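PDB 4WBY: A-adding tRNA nucleotidyltransferase from Aquifex aeolicus, which adds the terminal adenosine to tRNAs ending in CC, using ATP and magnesium to complete their CCA tail. Local coordinates for residues A[10-15]-A[63-68]; A[150-155]-A[168-173]; A[337-342]-A[353-358]. All coordinates share one frame; numbering follows the deposited sequence.

Contact 1 of 3, residues A[10-15]-A[63-68]; sequences EEIARE and RRHGVN
The imidazole of His65 takes the carboxylate of Glu15 at its edge, with OE1 lying almost in the ring plane, while CD1 of Ile12 comes up obliquely, 3.6 Å from His65 NE2. At the edge of the Arg64 guanidinium, close to its plane, sits a water that also reaches Glu15 OE2. The central bond is donated by His65 NE2 to Glu15 OE1 at 2.7 Å and is nearly straight, 173° at the hydrogen. It meets the oxygen on its syn side, somewhat out of the carboxylate plane, and the carboxylate is turned 51° from the ring. An extended Glu15, with CG anti to the backbone N (chi1 -174°), carries this group across from helix 7-22 to the end of helix 54-65. Its other oxygen, OE2, packs 3.7 Å from Arg64 CD but remains 4.4 Å from Arg64 NH1; the water accepts from NH1 and donates to OE2. Direct ion pairs of Arg64 go instead to Glu60 through NE and to Glu22 through NH2. Just beyond His65, Gly66 adopts positive phi in a Schellman motif that finishes the helix. Ile12 and His65 both rest on Ile82, so the two helices lie against the nucleotidyltransferase sheet of the head domain. Chemically, this is a His-carboxylate pair backed by an aliphatic methyl: the straight bond fixes the rotation of the ring, and the neighbouring carboxylate would be expected to favour a protonated imidazole.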
loop_
_atom_site.group_PDB
_atom_site.type_symbol
_atom_site.label_atom_id
_atom_site.label_comp_id
_atom_site.label_asym_id
_atom_site.label_seq_id
_atom_site.Cartn_x
_atom_site.Cartn_y
_atom_site.Cartn_z
ATOM N N GLU A 10 10.122 24.457 -0.610
ATOM C CA GLU A 10 11.087 25.459 -0.159
ATOM C C GLU A 10 10.460 26.652 0.572
ATOM O O GLU A 10 10.916 27.021 1.655
ATOM C CB GLU A 10 11.909 25.940 -1.362
ATOM C CG GLU A 10 12.645 27.261 -1.170
ATOM C CD GLU A 10 13.925 27.141 -0.351
ATOM O OE1 GLU A 10 14.234 26.037 0.147
ATOM O OE2 GLU A 10 14.629 28.170 -0.210
ATOM N N GLU A 11 9.417 27.255 0.009
ATOM C CA GLU A 11 8.833 28.443 0.641
ATOM C C GLU A 11 8.309 28.148 2.044
ATOM O O GLU A 11 8.577 28.894 2.990
ATOM C CB GLU A 11 7.708 29.026 -0.219
ATOM C CG GLU A 11 8.178 29.709 -1.488
ATOM C CD GLU A 11 7.082 30.526 -2.157
ATOM O OE1 GLU A 11 5.961 30.597 -1.607
ATOM O OE2 GLU A 11 7.342 31.097 -3.237
ATOM N N ILE A 12 7.585 27.045 2.192
ATOM C CA ILE A 12 7.046 26.677 3.492
ATOM C C ILE A 12 8.161 26.242 4.449
ATOM O O ILE A 12 8.139 26.597 5.626
ATOM C CB ILE A 12 5.976 25.563 3.357
ATOM C CG1 ILE A 12 4.713 26.125 2.700
ATOM C CG2 ILE A 12 5.623 24.965 4.720
ATOM C CD1 ILE A 12 4.059 27.264 3.478
ATOM N N ALA A 13 9.138 25.485 3.953
ATOM C CA ALA A 13 10.258 25.071 4.800
ATOM C C ALA A 13 10.990 26.288 5.390
ATOM O O ALA A 13 11.282 26.333 6.594
ATOM C CB ALA A 13 11.228 24.208 4.006
ATOM N N ARG A 14 11.276 27.280 4.546
ATOM C CA ARG A 14 11.918 28.508 5.010
ATOM C C ARG A 14 11.081 29.181 6.093
ATOM O O ARG A 14 11.601 29.594 7.136
ATOM C CB ARG A 14 12.129 29.488 3.848
ATOM C CG ARG A 14 13.178 29.067 2.832
ATOM C CD ARG A 14 14.596 29.276 3.345
ATOM N NE ARG A 14 15.558 28.913 2.311
ATOM C CZ ARG A 14 16.876 28.992 2.454
ATOM N NH1 ARG A 14 17.393 29.431 3.592
ATOM N NH2 ARG A 14 17.676 28.628 1.462
ATOM N N GLU A 15 9.781 29.298 5.833
ATOM C CA GLU A 15 8.884 29.983 6.752
ATOM C C GLU A 15 8.766 29.245 8.084
ATOM O O GLU A 15 8.723 29.870 9.141
ATOM C CB GLU A 15 7.505 30.153 6.122
ATOM C CG GLU A 15 6.566 30.992 6.975
ATOM C CD GLU A 15 5.277 31.326 6.265
ATOM O OE1 GLU A 15 4.999 30.704 5.222
ATOM O OE2 GLU A 15 4.538 32.191 6.768
ATOM N N ARG A 63 -2.488 30.505 10.555
ATOM C CA ARG A 63 -3.031 31.856 10.637
ATOM C C ARG A 63 -2.477 32.735 9.511
ATOM O O ARG A 63 -3.218 33.467 8.836
ATOM C CB ARG A 63 -2.705 32.473 12.000
ATOM C CG ARG A 63 -3.284 33.860 12.198
ATOM C CD ARG A 63 -2.717 34.545 13.445
ATOM N NE ARG A 63 -1.317 34.925 13.273
ATOM C CZ ARG A 63 -0.917 36.017 12.632
ATOM N NH1 ARG A 63 -1.813 36.839 12.110
ATOM N NH2 ARG A 63 0.376 36.290 12.517
ATOM N N ARG A 64 -1.169 32.649 9.297
ATOM C CA ARG A 64 -0.548 33.470 8.270
ATOM C C ARG A 64 -1.030 33.107 6.873
ATOM O O ARG A 64 -1.118 33.976 6.000
ATOM C CB ARG A 64 0.969 33.357 8.351
ATOM C CG ARG A 64 1.507 33.902 9.648
ATOM C CD ARG A 64 3.017 33.881 9.685
ATOM N NE ARG A 64 3.498 34.244 11.012
ATOM C CZ ARG A 64 4.767 34.502 11.309
ATOM N NH1 ARG A 64 5.698 34.455 10.369
ATOM N NH2 ARG A 64 5.101 34.818 12.549
ATOM N N HIS A 65 -1.361 31.833 6.661
ATOM C CA HIS A 65 -1.821 31.387 5.348
ATOM C C HIS A 65 -3.342 31.337 5.208
ATOM O O HIS A 65 -3.854 31.012 4.138
ATOM C CB HIS A 65 -1.206 30.026 5.026
ATOM C CG HIS A 65 0.234 30.124 4.646
ATOM N ND1 HIS A 65 0.646 30.247 3.336
ATOM C CD2 HIS A 65 1.358 30.188 5.404
ATOM C CE1 HIS A 65 1.964 30.346 3.301
ATOM N NE2 HIS A 65 2.417 30.320 4.542
ATOM N N GLY A 66 -4.056 31.693 6.274
ATOM C CA GLY A 66 -5.509 31.695 6.247
ATOM C C GLY A 66 -6.130 30.325 6.030
ATOM O O GLY A 66 -7.168 30.217 5.367
ATOM N N VAL A 67 -5.516 29.275 6.582
ATOM C CA VAL A 67 -6.071 27.925 6.432
ATOM C C VAL A 67 -6.512 27.323 7.759
ATOM O O VAL A 67 -6.023 27.705 8.825
ATOM C CB VAL A 67 -5.063 26.949 5.760
ATOM C CG1 VAL A 67 -4.719 27.431 4.353
ATOM C CG2 VAL A 67 -3.804 26.746 6.622
ATOM N N ASN A 68 -7.429 26.362 7.679
ATOM C CA ASN A 68 -7.853 25.602 8.846
ATOM C C ASN A 68 -6.687 24.764 9.357
ATOM O O ASN A 68 -5.800 24.367 8.587
ATOM C CB ASN A 68 -9.056 24.711 8.506
ATOM C CG ASN A 68 -9.792 24.194 9.747
ATOM O OD1 ASN A 68 -9.735 24.798 10.816
ATOM N ND2 ASN A 68 -10.486 23.063 9.601
HETATM O O HOH W 1 5.682 34.162 7.866
#

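Contact 2 of 3, residues A[150-155]-A[168-173]; sequences KVIRVL and LRALRF. With SO4 (sulfate ion), chain D.
Oxygen O3 of a bound sulfate, an ion probably from the crystallisation liquor, accepts a nearly straight hydrogen bond from Arg172 NH1, 3.1 Å long and 173° at the hydrogen, lying at the edge of the guanidinium. The helix that supplies this arginine, 165-177, is the crossing element of a beta-alpha-beta unit, whose parallel strands 151-152 and 180-181 flank it in sequence, and its residues 168-172 belong to the ATP site. Arg35 and Arg176, also ATP-binding residues, bond to the same sulfate, so the arginines form a pocket for an anion, consistent with a place for a nucleotide phosphate. A salt bridge from its NE to Glu209 steadies Arg172, and one from Arg169 NE to Asp119 does the same for Arg169.

On the strand side, Ile152 enters the buried joint between strand and helix, its CA 6.7 Å from that of Ala170. With CG1 anti to the carbonyl carbon (chi1 -59°), its two branches part. CG2 meets Ala170 CB at 4.1 Å, whereas CD1 presses on Phe173 CB at 3.8 Å. The Ile152 and Phe173 side chains cross at about a right angle, so the isoleucine braces the root of the phenylalanine and leaves its ring to run on toward the sulfate. Shortening Ile152 to alanine would probably cost the CD1 support under Phe173 CB and open a gap beside Ala170, giving the ring freedom to shift near the anion pocket. Leu189 of helix 183-194 and Phe120 also cover Ala170. At the far end of the phenylalanine, the ring edge presents CZ to sulfate O3 at 3.5 Å.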
loop_
_atom_site.group_PDB
_atom_site.type_symbol
_atom_site.label_atom_id
_atom_site.label_comp_id
_atom_site.label_asym_id
_atom_site.label_seq_id
_atom_site.Cartn_x
_atom_site.Cartn_y
_atom_site.Cartn_z
ATOM N N LYS A 150 21.713 -0.273 -0.010
ATOM C CA LYS A 150 20.405 -0.908 -0.238
ATOM C C LYS A 150 20.050 -1.882 0.886
ATOM O O LYS A 150 19.717 -3.056 0.656
ATOM C CB LYS A 150 20.381 -1.609 -1.595
ATOM C CG LYS A 150 20.616 -0.650 -2.749
ATOM C CD LYS A 150 20.575 -1.411 -4.057
ATOM C CE LYS A 150 20.574 -0.487 -5.241
ATOM N NZ LYS A 150 20.415 -1.212 -6.537
ATOM N N VAL A 151 20.082 -1.359 2.108
ATOM C CA VAL A 151 19.902 -2.159 3.308
ATOM C C VAL A 151 18.769 -1.641 4.192
ATOM O O VAL A 151 18.691 -0.445 4.491
ATOM C CB VAL A 151 21.217 -2.190 4.140
ATOM C CG1 VAL A 151 20.964 -2.748 5.532
ATOM C CG2 VAL A 151 22.287 -3.002 3.398
ATOM N N ILE A 152 17.894 -2.558 4.602
ATOM C CA ILE A 152 16.915 -2.311 5.662
ATOM C C ILE A 152 17.517 -2.755 7.000
ATOM O O ILE A 152 17.821 -3.932 7.198
ATOM C CB ILE A 152 15.586 -3.057 5.406
ATOM C CG1 ILE A 152 14.964 -2.623 4.070
ATOM C CG2 ILE A 152 14.607 -2.844 6.553
ATOM C CD1 ILE A 152 14.642 -1.136 3.959
ATOM N N ARG A 153 17.670 -1.807 7.917
ATOM C CA ARG A 153 18.345 -2.024 9.188
ATOM C C ARG A 153 17.555 -1.385 10.315
ATOM O O ARG A 153 17.211 -0.202 10.229
ATOM C CB ARG A 153 19.752 -1.413 9.146
ATOM C CG ARG A 153 20.608 -1.759 10.342
ATOM C CD ARG A 153 21.871 -0.923 10.402
ATOM N NE ARG A 153 22.616 -0.980 9.148
ATOM C CZ ARG A 153 23.484 -1.929 8.820
ATOM N NH1 ARG A 153 23.746 -2.928 9.664
ATOM N NH2 ARG A 153 24.087 -1.875 7.638
ATOM N N VAL A 154 17.274 -2.141 11.379
ATOM C CA VAL A 154 16.628 -1.545 12.547
ATOM C C VAL A 154 17.589 -0.610 13.303
ATOM O O VAL A 154 18.813 -0.680 13.142
ATOM C CB VAL A 154 16.075 -2.624 13.517
ATOM C CG1 VAL A 154 14.918 -3.383 12.863
ATOM C CG2 VAL A 154 17.188 -3.560 14.001
ATOM N N LEU A 155 17.020 0.252 14.137
ATOM C CA LEU A 155 17.790 1.258 14.871
ATOM C C LEU A 155 18.441 0.727 16.142
ATOM O O LEU A 155 19.395 1.326 16.657
ATOM C CB LEU A 155 16.894 2.451 15.224
ATOM C CG LEU A 155 16.084 3.075 14.079
ATOM C CD1 LEU A 155 15.465 4.390 14.511
ATOM C CD2 LEU A 155 16.932 3.283 12.856
ATOM N N LEU A 168 6.710 -7.028 9.544
ATOM C CA LEU A 168 6.028 -6.858 8.265
ATOM C C LEU A 168 6.497 -5.590 7.552
ATOM O O LEU A 168 6.685 -5.599 6.330
ATOM C CB LEU A 168 4.502 -6.834 8.454
ATOM C CG LEU A 168 3.836 -8.102 8.993
ATOM C CD1 LEU A 168 2.324 -7.917 9.006
ATOM C CD2 LEU A 168 4.222 -9.343 8.200
ATOM N N ARG A 169 6.678 -4.502 8.302
ATOM C CA ARG A 169 7.095 -3.235 7.693
ATOM C C ARG A 169 8.459 -3.377 7.019
ATOM O O ARG A 169 8.679 -2.826 5.940
ATOM C CB ARG A 169 7.157 -2.113 8.732
ATOM C CG ARG A 169 5.815 -1.730 9.319
ATOM C CD ARG A 169 5.951 -0.591 10.329
ATOM N NE ARG A 169 6.608 0.585 9.778
ATOM C CZ ARG A 169 5.974 1.610 9.215
ATOM N NH1 ARG A 169 4.649 1.604 9.106
ATOM N NH2 ARG A 169 6.669 2.641 8.750
ATOM N N ALA A 170 9.368 -4.120 7.653
ATOM C CA ALA A 170 10.699 -4.330 7.075
ATOM C C ALA A 170 10.591 -4.933 5.689
ATOM O O ALA A 170 11.317 -4.550 4.764
ATOM C CB ALA A 170 11.545 -5.227 7.970
ATOM N N LEU A 171 9.677 -5.886 5.549
ATOM C CA LEU A 171 9.527 -6.600 4.293
ATOM C C LEU A 171 8.825 -5.726 3.255
ATOM O O LEU A 171 9.125 -5.815 2.063
ATOM C CB LEU A 171 8.771 -7.912 4.531
ATOM C CG LEU A 171 9.425 -8.817 5.587
ATOM C CD1 LEU A 171 8.700 -10.155 5.698
ATOM C CD2 LEU A 171 10.919 -9.006 5.296
ATOM N N ARG A 172 7.918 -4.858 3.702
ATOM C CA ARG A 172 7.302 -3.900 2.778
ATOM C C ARG A 172 8.356 -2.960 2.185
ATOM O O ARG A 172 8.400 -2.761 0.967
ATOM C CB ARG A 172 6.195 -3.086 3.451
ATOM C CG ARG A 172 5.679 -1.947 2.567
ATOM C CD ARG A 172 4.286 -1.467 2.985
ATOM N NE ARG A 172 4.217 -0.975 4.361
ATOM C CZ ARG A 172 4.427 0.283 4.727
ATOM N NH1 ARG A 172 4.746 1.203 3.826
ATOM N NH2 ARG A 172 4.314 0.624 6.004
ATOM N N PHE A 173 9.220 -2.393 3.028
ATOM C CA PHE A 173 10.241 -1.492 2.498
ATOM C C PHE A 173 11.282 -2.244 1.675
ATOM O O PHE A 173 11.720 -1.739 0.637
ATOM C CB PHE A 173 10.906 -0.689 3.621
ATOM C CG PHE A 173 9.974 0.298 4.271
ATOM C CD1 PHE A 173 9.358 1.289 3.515
ATOM C CD2 PHE A 173 9.687 0.224 5.621
ATOM C CE1 PHE A 173 8.485 2.201 4.102
ATOM C CE2 PHE A 173 8.827 1.134 6.215
ATOM C CZ PHE A 173 8.218 2.123 5.454
HETATM S S SO4 D . 5.696 5.286 4.253
HETATM O O1 SO4 D . 6.905 5.877 4.858
HETATM O O2 SO4 D . 5.971 5.055 2.839
HETATM O O3 SO4 D . 5.329 4.034 4.915
HETATM O O4 SO4 D . 4.609 6.252 4.371
#

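Contact 3 of 3, residues A[337-342]-A[353-358]; sequences SVLLLL and KLYLEK
Helices 336-342 and 349-359 come closest, within these segments, at Leu339 and Leu356, whose CA atoms are 8.8 Å apart, and the second helix widens into a pi-type turn over residues 355-358. These are two consecutive helices joined by a short loop, packed against each other in the all-helical C-terminal part of the chain, away from the ATP and magnesium sites, and held together across the segments by apolar contacts. Leu339 carries the joint from one side. Its CB points toward the facing helix, and with CG anti to the carbonyl carbon (chi1 -59°) and an extended chain beyond, the CD1 methyl is pushed forward between two neighbouring residues of the partner. The tighter of its contacts, 3.7 Å, is with CD2 of Leu356, which arrives at a slant. Tyr355 stands at about a right angle to Leu339, its CB likewise directed toward the facing helix, and is met obliquely at CE2 by the same methyl.

All three side chains are buried, and further helices close around them. Tyr328 and Leu331 of helix 324-331 pack on Tyr355, while Trp258 of helix 243-262 and Phe263 cover Leu356. The interface thus sits within a larger helical bundle rather than at its surface. A single methyl serves both partners: Leu339 CD1, which also lies 4.1 Å from Tyr355 CE2.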
loop_
_atom_site.group_PDB
_atom_site.type_symbol
_atom_site.label_atom_id
_atom_site.label_comp_id
_atom_site.label_asym_id
_atom_site.label_seq_id
_atom_site.Cartn_x
_atom_site.Cartn_y
_atom_site.Cartn_z
ATOM N N SER A 337 -12.787 -7.694 -11.559
ATOM C CA SER A 337 -11.973 -8.633 -10.782
ATOM C C SER A 337 -12.201 -10.091 -11.187
ATOM O O SER A 337 -11.244 -10.866 -11.277
ATOM C CB SER A 337 -12.236 -8.456 -9.283
ATOM O OG SER A 337 -13.615 -8.555 -8.972
ATOM N N VAL A 338 -13.453 -10.467 -11.441
ATOM C CA VAL A 338 -13.748 -11.857 -11.781
ATOM C C VAL A 338 -13.225 -12.159 -13.188
ATOM O O VAL A 338 -12.712 -13.247 -13.437
ATOM C CB VAL A 338 -15.266 -12.177 -11.687
ATOM C CG1 VAL A 338 -15.550 -13.610 -12.146
ATOM C CG2 VAL A 338 -15.761 -11.959 -10.264
ATOM N N LEU A 339 -13.323 -11.188 -14.094
ATOM C CA LEU A 339 -12.767 -11.358 -15.436
ATOM C C LEU A 339 -11.265 -11.637 -15.383
ATOM O O LEU A 339 -10.762 -12.512 -16.091
ATOM C CB LEU A 339 -13.015 -10.123 -16.296
ATOM C CG LEU A 339 -14.474 -9.735 -16.494
ATOM C CD1 LEU A 339 -14.552 -8.487 -17.354
ATOM C CD2 LEU A 339 -15.246 -10.872 -17.132
ATOM N N LEU A 340 -10.547 -10.891 -14.549
ATOM C CA LEU A 340 -9.102 -11.068 -14.467
ATOM C C LEU A 340 -8.766 -12.422 -13.834
ATOM O O LEU A 340 -7.826 -13.095 -14.259
ATOM C CB LEU A 340 -8.466 -9.909 -13.697
ATOM C CG LEU A 340 -8.708 -8.546 -14.356
ATOM C CD1 LEU A 340 -7.988 -7.417 -13.631
ATOM C CD2 LEU A 340 -8.333 -8.571 -15.830
ATOM N N LEU A 341 -9.561 -12.844 -12.855
ATOM C CA LEU A 341 -9.381 -14.163 -12.253
ATOM C C LEU A 341 -9.587 -15.272 -13.288
ATOM O O LEU A 341 -8.843 -16.255 -13.320
ATOM C CB LEU A 341 -10.337 -14.346 -11.073
ATOM C CG LEU A 341 -9.760 -14.392 -9.655
ATOM C CD1 LEU A 341 -8.470 -13.590 -9.515
ATOM C CD2 LEU A 341 -10.803 -13.927 -8.651
ATOM N N LEU A 342 -10.591 -15.100 -14.145
ATOM C CA LEU A 342 -10.879 -16.070 -15.193
ATOM C C LEU A 342 -9.719 -16.183 -16.175
ATOM O O LEU A 342 -9.496 -17.245 -16.757
ATOM C CB LEU A 342 -12.176 -15.700 -15.931
ATOM C CG LEU A 342 -13.466 -16.039 -15.173
ATOM C CD1 LEU A 342 -14.643 -15.275 -15.747
ATOM C CD2 LEU A 342 -13.758 -17.537 -15.193
ATOM N N LYS A 353 -10.447 -11.992 -23.056
ATOM C CA LYS A 353 -9.803 -10.934 -23.814
ATOM C C LYS A 353 -10.720 -10.472 -24.937
ATOM O O LYS A 353 -10.825 -9.278 -25.215
ATOM C CB LYS A 353 -8.464 -11.421 -24.364
ATOM C CG LYS A 353 -7.691 -10.397 -25.170
ATOM C CD LYS A 353 -6.337 -10.954 -25.586
ATOM C CE LYS A 353 -5.546 -9.953 -26.416
ATOM N NZ LYS A 353 -6.188 -9.681 -27.735
ATOM N N LEU A 354 -11.395 -11.427 -25.566
ATOM C CA LEU A 354 -12.336 -11.121 -26.639
ATOM C C LEU A 354 -13.516 -10.317 -26.110
ATOM O O LEU A 354 -13.952 -9.353 -26.741
ATOM C CB LEU A 354 -12.831 -12.403 -27.310
ATOM C CG LEU A 354 -13.810 -12.195 -28.468
ATOM C CD1 LEU A 354 -13.129 -11.468 -29.623
ATOM C CD2 LEU A 354 -14.396 -13.522 -28.936
ATOM N N TYR A 355 -14.035 -10.714 -24.954
ATOM C CA TYR A 355 -15.123 -9.969 -24.339
ATOM C C TYR A 355 -14.703 -8.531 -24.064
ATOM O O TYR A 355 -15.435 -7.594 -24.375
ATOM C CB TYR A 355 -15.579 -10.624 -23.042
ATOM C CG TYR A 355 -16.586 -9.772 -22.305
ATOM C CD1 TYR A 355 -17.910 -9.729 -22.713
ATOM C CD2 TYR A 355 -16.207 -8.994 -21.218
ATOM C CE1 TYR A 355 -18.831 -8.945 -22.058
ATOM C CE2 TYR A 355 -17.126 -8.202 -20.554
ATOM C CZ TYR A 355 -18.437 -8.185 -20.980
ATOM O OH TYR A 355 -19.363 -7.406 -20.331
ATOM N N LEU A 356 -13.521 -8.367 -23.479
ATOM C CA LEU A 356 -13.042 -7.052 -23.066
ATOM C C LEU A 356 -12.696 -6.159 -24.246
ATOM O O LEU A 356 -12.966 -4.957 -24.224
ATOM C CB LEU A 356 -11.820 -7.194 -22.153
ATOM C CG LEU A 356 -12.104 -7.617 -20.714
ATOM C CD1 LEU A 356 -10.804 -7.847 -19.964
ATOM C CD2 LEU A 356 -12.947 -6.562 -20.012
ATOM N N GLU A 357 -12.104 -6.749 -25.278
ATOM C CA GLU A 357 -11.617 -5.972 -26.409
ATOM C C GLU A 357 -12.668 -5.763 -27.497
ATOM O O GLU A 357 -12.647 -4.744 -28.182
ATOM C CB GLU A 357 -10.377 -6.641 -27.010
ATOM C CG GLU A 357 -9.160 -6.623 -26.091
ATOM C CD GLU A 357 -7.950 -7.291 -26.715
ATOM O OE1 GLU A 357 -8.138 -8.185 -27.567
ATOM O OE2 GLU A 357 -6.811 -6.922 -26.356
ATOM N N LYS A 358 -13.589 -6.711 -27.654
ATOM C CA LYS A 358 -14.532 -6.669 -28.774
ATOM C C LYS A 358 -16.011 -6.766 -28.386
ATOM O O LYS A 358 -16.810 -5.902 -28.749
ATOM C CB LYS A 358 -14.213 -7.792 -29.766
ATOM C CG LYS A 358 -12.820 -7.728 -30.377
ATOM C CD LYS A 358 -12.656 -6.514 -31.273
ATOM C CE LYS A 358 -11.285 -6.502 -31.931
ATOM N NZ LYS A 358 -11.093 -5.305 -32.795
#

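From the N terminus, contact 1 comes first: it closes a loop of 47 residues that holds ATP-site residues 32-35 and the magnesium-site residues Asp45 and Asp47, and joins two helices of the head domain. Contact 2 opens only after that loop has closed, and its 12-residue connection, which includes Asp163 to Ile167 of the ATP site, ties the short strand 151-152 to helix 165-177. Contact 3 follows with a 10-residue connection between two late helices. The three run in series, none nested or crossed. Contact 3 lies across the chain's centre from both others; centres of contacts 1 and 3 are about 49 Å apart, reflecting the elongated, seahorse-like shape.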